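PDB 5XC3: probable Rab-related GTPase from Acanthamoeba polyphaga mimivirus, which binds guanine nucleotides as a small GTPase of the Rab family and may take part in protein transport. Local coordinates for residues L115-K120 with V147-F152. Numbering follows the deposited sequence.
With GDP (guanosine-5'-diphosphate), chain B.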
ATOM      1  N   LEU A 115       3.676   5.619   0.152  1.00 13.53           N
ATOM      2  CA  LEU A 115       4.742   4.629   0.040  1.00 14.73           C
ATOM      3  C   LEU A 115       4.447   3.678  -1.117  1.00 14.45           C
ATOM      4  O   LEU A 115       3.449   2.946  -1.093  1.00 13.48           O
ATOM      5  CB  LEU A 115       4.880   3.852   1.356  1.00 14.03           C
ATOM      6  CG  LEU A 115       5.972   2.781   1.421  1.00 13.65           C
ATOM      7  CD1 LEU A 115       7.346   3.401   1.210  1.00 17.24           C
ATOM      8  CD2 LEU A 115       5.933   2.039   2.751  1.00 14.94           C
ATOM      9  N   VAL A 116       5.313   3.687  -2.134  1.00 14.67           N
ATOM     10  CA  VAL A 116       5.208   2.739  -3.237  1.00 13.92           C
ATOM     11  C   VAL A 116       5.825   1.422  -2.796  1.00 14.96           C
ATOM     12  O   VAL A 116       6.944   1.392  -2.275  1.00 18.04           O
ATOM     13  CB  VAL A 116       5.917   3.279  -4.488  1.00 15.70           C
ATOM     14  CG1 VAL A 116       5.907   2.229  -5.590  1.00 17.29           C
ATOM     15  CG2 VAL A 116       5.252   4.569  -4.944  1.00 16.82           C
ATOM     16  N   VAL A 117       5.093   0.337  -2.982  1.00 13.24           N
ATOM     17  CA  VAL A 117       5.558  -0.989  -2.598  1.00 13.71           C
ATOM     18  C   VAL A 117       5.845  -1.786  -3.861  1.00 15.49           C
ATOM     19  O   VAL A 117       4.929  -2.101  -4.625  1.00 14.02           O
ATOM     20  CB  VAL A 117       4.537  -1.716  -1.717  1.00 13.56           C
ATOM     21  CG1 VAL A 117       5.066  -3.097  -1.359  1.00 15.07           C
ATOM     22  CG2 VAL A 117       4.245  -0.906  -0.457  1.00 16.07           C
ATOM     23  N   ALA A 118       7.112  -2.126  -4.078  1.00 16.19           N
ATOM     24  CA  ALA A 118       7.505  -2.987  -5.190  1.00 15.10           C
ATOM     25  C   ALA A 118       7.407  -4.423  -4.690  1.00 15.69           C
ATOM     26  O   ALA A 118       8.306  -4.917  -4.002  1.00 16.95           O
ATOM     27  CB  ALA A 118       8.913  -2.627  -5.653  1.00 17.51           C
ATOM     28  N   ASN A 119       6.308  -5.094  -5.026  1.00 15.14           N
ATOM     29  CA  ASN A 119       5.952  -6.378  -4.437  1.00 14.98           C
ATOM     30  C   ASN A 119       6.345  -7.548  -5.339  1.00 16.30           C
ATOM     31  O   ASN A 119       6.613  -7.389  -6.539  1.00 15.04           O
ATOM     32  CB  ASN A 119       4.447  -6.432  -4.141  1.00 14.12           C
ATOM     33  CG  ASN A 119       4.082  -7.533  -3.159  1.00 13.80           C
ATOM     34  OD1 ASN A 119       4.852  -7.851  -2.254  1.00 15.38           O
ATOM     35  ND2 ASN A 119       2.910  -8.126  -3.339  1.00 16.32           N
ATOM     36  N   LYS A 120       6.368  -8.736  -4.723  1.00 16.15           N
ATOM     37  CA  LYS A 120       6.646 -10.037  -5.340  1.00 16.29           C
ATOM     38  C   LYS A 120       8.132 -10.273  -5.586  1.00 18.59           C
ATOM     39  O   LYS A 120       8.500 -10.984  -6.528  1.00 17.58           O
ATOM     40  CB  LYS A 120       5.807 -10.300  -6.604  1.00 15.98           C
ATOM     41  CG  LYS A 120       4.303 -10.095  -6.417  1.00 12.73           C
ATOM     42  CD  LYS A 120       3.475 -10.832  -7.456  1.00 16.83           C
ATOM     43  CE  LYS A 120       2.005 -10.422  -7.340  1.00 15.68           C
ATOM     44  NZ  LYS A 120       1.149 -11.175  -8.308  1.00 18.04           N
ATOM     45  N   VAL A 147       9.610   0.964  -1.154  1.00 16.11           N
ATOM     46  CA  VAL A 147      10.220  -0.200  -0.513  1.00 15.98           C
ATOM     47  C   VAL A 147      10.008  -1.394  -1.421  1.00 17.60           C
ATOM     48  O   VAL A 147       9.083  -1.425  -2.228  1.00 17.28           O
ATOM     49  CB  VAL A 147       9.593  -0.560   0.854  1.00 21.26           C
ATOM     50  CG1 VAL A 147       9.990   0.425   1.895  1.00 24.52           C
ATOM     51  CG2 VAL A 147       8.070  -0.662   0.735  1.00 19.14           C
ATOM     52  N   PHE A 148      10.838  -2.416  -1.231  1.00 17.89           N
ATOM     53  CA  PHE A 148      10.649  -3.713  -1.862  1.00 18.30           C
ATOM     54  C   PHE A 148      10.034  -4.669  -0.854  1.00 15.54           C
ATOM     55  O   PHE A 148      10.376  -4.633   0.335  1.00 18.41           O
ATOM     56  CB  PHE A 148      11.994  -4.277  -2.322  1.00 19.76           C
ATOM     57  CG  PHE A 148      12.575  -3.547  -3.492  1.00 20.68           C
ATOM     58  CD1 PHE A 148      12.207  -3.885  -4.781  1.00 20.92           C
ATOM     59  CD2 PHE A 148      13.477  -2.514  -3.307  1.00 22.39           C
ATOM     60  CE1 PHE A 148      12.734  -3.215  -5.867  1.00 24.02           C
ATOM     61  CE2 PHE A 148      14.006  -1.835  -4.395  1.00 28.31           C
ATOM     62  CZ  PHE A 148      13.631  -2.190  -5.675  1.00 25.14           C
ATOM     63  N   ALA A 149       9.140  -5.540  -1.326  1.00 14.97           N
ATOM     64  CA  ALA A 149       8.483  -6.462  -0.407  1.00 16.95           C
ATOM     65  C   ALA A 149       8.057  -7.742  -1.119  1.00 16.20           C
ATOM     66  O   ALA A 149       8.029  -7.827  -2.348  1.00 15.05           O
ATOM     67  CB  ALA A 149       7.266  -5.813   0.273  1.00 15.86           C
ATOM     68  N   SER A 150       7.722  -8.746  -0.311  1.00 14.84           N
ATOM     69  CA  SER A 150       6.976  -9.912  -0.760  1.00 14.99           C
ATOM     70  C   SER A 150       5.982 -10.253   0.336  1.00 16.87           C
ATOM     71  O   SER A 150       6.347 -10.275   1.520  1.00 16.47           O
ATOM     72  CB  SER A 150       7.897 -11.121  -0.994  1.00 17.19           C
ATOM     73  OG  SER A 150       7.133 -12.304  -1.111  1.00 17.95           O
ATOM     74  N   SER A 151       4.734 -10.524  -0.051  1.00 15.63           N
ATOM     75  CA  SER A 151       3.748 -10.921   0.948  1.00 17.63           C
ATOM     76  C   SER A 151       4.139 -12.219   1.646  1.00 18.85           C
ATOM     77  O   SER A 151       3.590 -12.528   2.710  1.00 20.40           O
ATOM     78  CB  SER A 151       2.354 -11.066   0.333  1.00 19.42           C
ATOM     79  OG  SER A 151       2.065 -10.061  -0.623  0.56 16.24           O
ATOM     80  N   PHE A 152       5.066 -12.986   1.069  1.00 16.43           N
ATOM     81  CA  PHE A 152       5.529 -14.239   1.653  1.00 17.25           C
ATOM     82  C   PHE A 152       6.739 -14.059   2.559  1.00 19.68           C
ATOM     83  O   PHE A 152       7.182 -15.034   3.182  1.00 23.29           O
ATOM     84  CB  PHE A 152       5.872 -15.238   0.542  1.00 19.15           C
ATOM     85  CG  PHE A 152       4.742 -15.498  -0.413  1.00 20.28           C
ATOM     86  CD1 PHE A 152       3.442 -15.640   0.042  1.00 22.10           C
ATOM     87  CD2 PHE A 152       4.981 -15.587  -1.778  1.00 18.30           C
ATOM     88  CE1 PHE A 152       2.403 -15.877  -0.850  1.00 26.89           C
ATOM     89  CE2 PHE A 152       3.944 -15.832  -2.679  1.00 18.95           C
ATOM     90  CZ  PHE A 152       2.658 -15.966  -2.212  1.00 21.02           C
TER
HETATM   91  PB  GDP B1200      -4.660  -7.773  -5.175  1.00 13.66           P
HETATM   92  O1B GDP B1200      -3.679  -6.683  -5.427  1.00 12.84           O
HETATM   93  O2B GDP B1200      -5.427  -7.678  -3.867  1.00 13.68           O
HETATM   94  O3B GDP B1200      -5.569  -7.964  -6.370  1.00 14.93           O
HETATM   95  O3A GDP B1200      -3.719  -9.095  -5.105  1.00 13.51           O
HETATM   96  PA  GDP B1200      -3.892 -10.413  -4.217  1.00 14.98           P
HETATM   97  O1A GDP B1200      -3.427 -10.162  -2.809  1.00 14.93           O
HETATM   98  O2A GDP B1200      -5.294 -10.939  -4.320  1.00 16.79           O
HETATM   99  O5' GDP B1200      -2.826 -11.397  -4.902  1.00 15.11           O
HETATM  100  C5' GDP B1200      -3.053 -11.877  -6.232  1.00 16.62           C
HETATM  101  C4' GDP B1200      -2.269 -13.181  -6.352  1.00 16.75           C
HETATM  102  O4' GDP B1200      -0.863 -12.909  -6.253  1.00 16.53           O
HETATM  103  C3' GDP B1200      -2.596 -14.164  -5.241  1.00 18.42           C
HETATM  104  O3' GDP B1200      -2.513 -15.481  -5.807  1.00 21.98           O
HETATM  105  C2' GDP B1200      -1.474 -13.972  -4.251  1.00 17.28           C
HETATM  106  O2' GDP B1200      -1.221 -15.093  -3.387  1.00 18.70           O
HETATM  107  C1' GDP B1200      -0.318 -13.668  -5.191  1.00 15.82           C
HETATM  108  N9  GDP B1200       0.677 -12.875  -4.455  1.00 15.46           N
HETATM  109  C8  GDP B1200       0.447 -11.870  -3.564  1.00 16.10           C
HETATM  110  N7  GDP B1200       1.616 -11.377  -3.098  1.00 16.16           N
HETATM  111  C5  GDP B1200       2.616 -12.096  -3.669  1.00 16.42           C
HETATM  112  C6  GDP B1200       4.092 -12.096  -3.605  1.00 15.29           C
HETATM  113  O6  GDP B1200       4.724 -11.309  -2.871  1.00 17.89           O
HETATM  114  N1  GDP B1200       4.731 -12.992  -4.375  1.00 14.81           N
HETATM  115  C2  GDP B1200       4.083 -13.847  -5.190  1.00 18.22           C
HETATM  116  N2  GDP B1200       4.802 -14.723  -5.935  1.00 17.41           N
HETATM  117  N3  GDP B1200       2.745 -13.903  -5.301  1.00 14.46           N
HETATM  118  C4  GDP B1200       1.981 -13.048  -4.573  1.00 16.44           C
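Val147 sets its forked side chain into the hollow between Leu115 and Val117, where parallel strands 113-119 and 145-148, with helix 132-141 between them in sequence, form a beta-alpha-beta crossover of the Ras-type fold. Its CG2 reaches Leu115 CD2 and Val117 CG2, each at 4.0 Å, because a chi1 of -73° wedges that methyl between its own backbone N and carbonyl carbon. Further along the same face, Val117 CG1 rests on the small bump of Ala149 CB; helix 154-168 packs on Val147 and Ala149, through Leu160 among others. The other face is simpler: the Phe148 ring meets the methyl of Ala118 obliquely, CD1 3.6 Å from CB. Three backbone bonds stitch the strands together, Val147 N to Val116 O, Ala118 N to Val147 O (2.8 Å, 171° at the hydrogen) and Ala149 N to Ala118 O.

Beyond these bonds both segments reach the guanine of GDP, and shape becomes recognition. The extended chain of Lys120 lies along one face of the base, its CG 3.5 Å from GDP C6, while the Phe152 ring approaches obliquely from the opposite face. Ser151 gives its backbone N-H to O6 (2.9 Å) from a little off the base plane; in one of its two conformers OG also reaches N7. Asn119, whose ND2 bonds Val16 O, ties this end to the phosphate-binding loop, and Lys120 NZ does likewise through Gly15 O. The strands' C-terminal ends and the loops that follow thus bring Asn119, Lys120 and Ser151 to one ligand: O6 accepts an N-H where adenine would present an amino group, consistent with selection of guanine.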